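Local coordinates for protein RPA0582 (Rhodopseudomonas palustris, PDB 3HHL) that is of unknown function but belongs to the DUF1330 family and has the fold of the dimeric alpha-beta barrel proteins, at residues 24-29 against 90-95. Numbering follows the deposited sequence.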
loop_
_atom_site.group_PDB
_atom_site.type_symbol
_atom_site.label_atom_id
_atom_site.label_comp_id
_atom_site.label_asym_id
_atom_site.label_seq_id
_atom_site.Cartn_x
_atom_site.Cartn_y
_atom_site.Cartn_z
ATOM N N PRO C 24 7.111 -14.548 9.281
ATOM C CA PRO C 24 6.660 -13.204 9.522
ATOM C C PRO C 24 5.501 -12.856 8.626
ATOM O O PRO C 24 5.354 -13.429 7.547
ATOM C CB PRO C 24 7.860 -12.353 9.105
ATOM C CG PRO C 24 8.990 -13.221 9.200
ATOM C CD PRO C 24 8.533 -14.583 8.887
ATOM N N ILE C 25 4.690 -11.935 9.113
ATOM C CA ILE C 25 3.619 -11.342 8.387
ATOM C C ILE C 25 3.936 -9.874 8.364
ATOM O O ILE C 25 4.434 -9.339 9.343
ATOM C CB ILE C 25 2.226 -11.564 9.028
ATOM C CG1 ILE C 25 2.172 -11.111 10.487
ATOM C CG2 ILE C 25 1.879 -13.020 8.985
ATOM C CD1 ILE C 25 0.766 -11.133 11.101
ATOM N N HIS C 26 3.708 -9.249 7.222
ATOM C CA HIS C 26 3.845 -7.817 7.056
ATOM C C HIS C 26 2.489 -7.226 6.856
ATOM O O HIS C 26 1.734 -7.654 5.997
ATOM C CB HIS C 26 4.712 -7.492 5.844
ATOM C CG HIS C 26 6.172 -7.515 6.140
ATOM N ND1 HIS C 26 7.124 -7.151 5.213
ATOM C CD2 HIS C 26 6.845 -7.921 7.248
ATOM C CE1 HIS C 26 8.319 -7.327 5.745
ATOM N NE2 HIS C 26 8.183 -7.786 6.981
HETATM N N MSE C 27 2.188 -6.226 7.648
HETATM C CA MSE C 27 0.889 -5.622 7.663
HETATM C C MSE C 27 1.017 -4.192 7.098
HETATM O O MSE C 27 1.507 -3.268 7.764
HETATM C CB MSE C 27 0.372 -5.602 9.078
HETATM C CG MSE C 27 0.293 -6.953 9.745
HETATM SE SE MSE C 27 -0.880 -8.182 8.872
HETATM C CE MSE C 27 -2.568 -7.381 9.295
ATOM N N LEU C 28 0.574 -4.034 5.850
ATOM C CA LEU C 28 0.566 -2.733 5.183
ATOM C C LEU C 28 -0.663 -1.976 5.605
ATOM O O LEU C 28 -1.780 -2.433 5.361
ATOM C CB LEU C 28 0.591 -2.897 3.677
ATOM C CG LEU C 28 0.449 -1.642 2.824
ATOM C CD1 LEU C 28 1.478 -0.556 3.182
ATOM C CD2 LEU C 28 0.541 -2.016 1.328
ATOM N N ASN C 29 -0.453 -0.829 6.236
ATOM C CA ASN C 29 -1.540 0.002 6.763
ATOM C C ASN C 29 -1.680 1.271 5.896
ATOM O O ASN C 29 -0.710 2.050 5.768
ATOM C CB ASN C 29 -1.207 0.445 8.202
ATOM C CG ASN C 29 -1.437 -0.635 9.247
ATOM O OD1 ASN C 29 -2.440 -0.592 9.942
ATOM N ND2 ASN C 29 -0.490 -1.575 9.398
ATOM N N VAL C 90 0.987 5.865 6.245
ATOM C CA VAL C 90 1.253 4.715 5.415
ATOM C C VAL C 90 2.501 4.032 5.959
ATOM O O VAL C 90 3.550 4.616 5.978
ATOM C CB VAL C 90 1.434 5.109 3.932
ATOM C CG1 VAL C 90 1.636 3.881 3.079
ATOM C CG2 VAL C 90 0.257 5.843 3.445
ATOM N N PHE C 91 2.358 2.792 6.409
ATOM C CA PHE C 91 3.466 2.022 7.007
ATOM C C PHE C 91 3.217 0.521 6.911
ATOM O O PHE C 91 2.059 0.058 6.675
ATOM C CB PHE C 91 3.698 2.381 8.496
ATOM C CG PHE C 91 2.513 2.150 9.356
ATOM C CD1 PHE C 91 1.503 3.072 9.405
ATOM C CD2 PHE C 91 2.388 0.983 10.095
ATOM C CE1 PHE C 91 0.366 2.849 10.237
ATOM C CE2 PHE C 91 1.261 0.720 10.900
ATOM C CZ PHE C 91 0.252 1.661 10.977
ATOM N N ILE C 92 4.312 -0.208 7.151
ATOM C CA ILE C 92 4.303 -1.655 7.231
ATOM C C ILE C 92 4.804 -2.057 8.588
ATOM O O ILE C 92 5.894 -1.631 8.994
ATOM C CB ILE C 92 5.184 -2.312 6.135
ATOM C CG1 ILE C 92 4.623 -1.975 4.719
ATOM C CG2 ILE C 92 5.283 -3.804 6.383
ATOM C CD1 ILE C 92 5.634 -2.325 3.555
ATOM N N ALA C 93 4.011 -2.871 9.286
ATOM C CA ALA C 93 4.352 -3.405 10.618
ATOM C C ALA C 93 4.675 -4.849 10.344
ATOM O O ALA C 93 3.921 -5.521 9.651
ATOM C CB ALA C 93 3.150 -3.268 11.606
ATOM N N GLU C 94 5.777 -5.345 10.875
ATOM C CA GLU C 94 6.081 -6.788 10.838
ATOM C C GLU C 94 5.733 -7.424 12.177
ATOM O O GLU C 94 5.997 -6.846 13.214
ATOM C CB GLU C 94 7.570 -6.977 10.571
ATOM C CG GLU C 94 8.097 -8.360 10.837
ATOM C CD GLU C 94 9.464 -8.624 10.204
ATOM O OE1 GLU C 94 9.768 -7.966 9.163
ATOM O OE2 GLU C 94 10.220 -9.498 10.737
ATOM N N TYR C 95 5.171 -8.631 12.159
ATOM C CA TYR C 95 5.011 -9.428 13.379
ATOM C C TYR C 95 5.629 -10.767 13.095
ATOM O O TYR C 95 5.677 -11.170 11.971
ATOM C CB TYR C 95 3.541 -9.548 13.763
ATOM C CG TYR C 95 2.890 -8.195 13.990
ATOM C CD1 TYR C 95 2.494 -7.414 12.912
ATOM C CD2 TYR C 95 2.668 -7.698 15.273
ATOM C CE1 TYR C 95 1.890 -6.189 13.083
ATOM C CE2 TYR C 95 2.062 -6.459 15.461
ATOM C CZ TYR C 95 1.683 -5.710 14.345
ATOM O OH TYR C 95 1.113 -4.455 14.464
#
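Strand 25-29 runs antiparallel to strand 90-95, tied by six backbone hydrogen bonds in three hydrogen-bonded pairs: Ile25 with Tyr95, Met27 with Ala93 and Asn29 with Phe91. The straightest joins Asn29 N to Phe91 O (2.7 Å), nearly along the C=O axis; Met27 O instead receives Ala93 N from above its carbonyl plane and also takes a weak bond from Asn29 ND2. Strands 25-33 and 89-95, to which the segments belong, are the two central strands of the four-stranded antiparallel sheet, order 2-3-1-4, of a ferredoxin-like alpha-beta fold, as in dimeric alpha-beta barrels. Helices 47-64 and 98-106 pack on the face that carries Ile25, Met27, Asn29, Phe91 and Tyr95. There the Asn29 amide stacks on the Phe91 ring, planes 9° apart, and Asn29 CB makes a CH-pi contact over the ring face, 3.6 Å from the Phe91 centroid. Met27 CG touches Tyr95 CE1 (3.8 Å), the two side chains crossing at about a right angle. On the other face His26 and extended Glu94 lie side by side; His26 NE2 donates to Glu94 OE1 (2.7 Å) near the ring plane, but from above the carboxylate plane. His26 ND1 bonds an aromatic side chain of the neighbouring subunit; an alanine in place of His26 would remove both ring hydrogen bonds and would probably leave Glu94 less well fixed and this part of the subunit interface weaker. Alongside, Ile92 CG2 touches His26 CB (3.8 Å), and Ile92 CG1 meets Leu28 CD1 (3.8 Å).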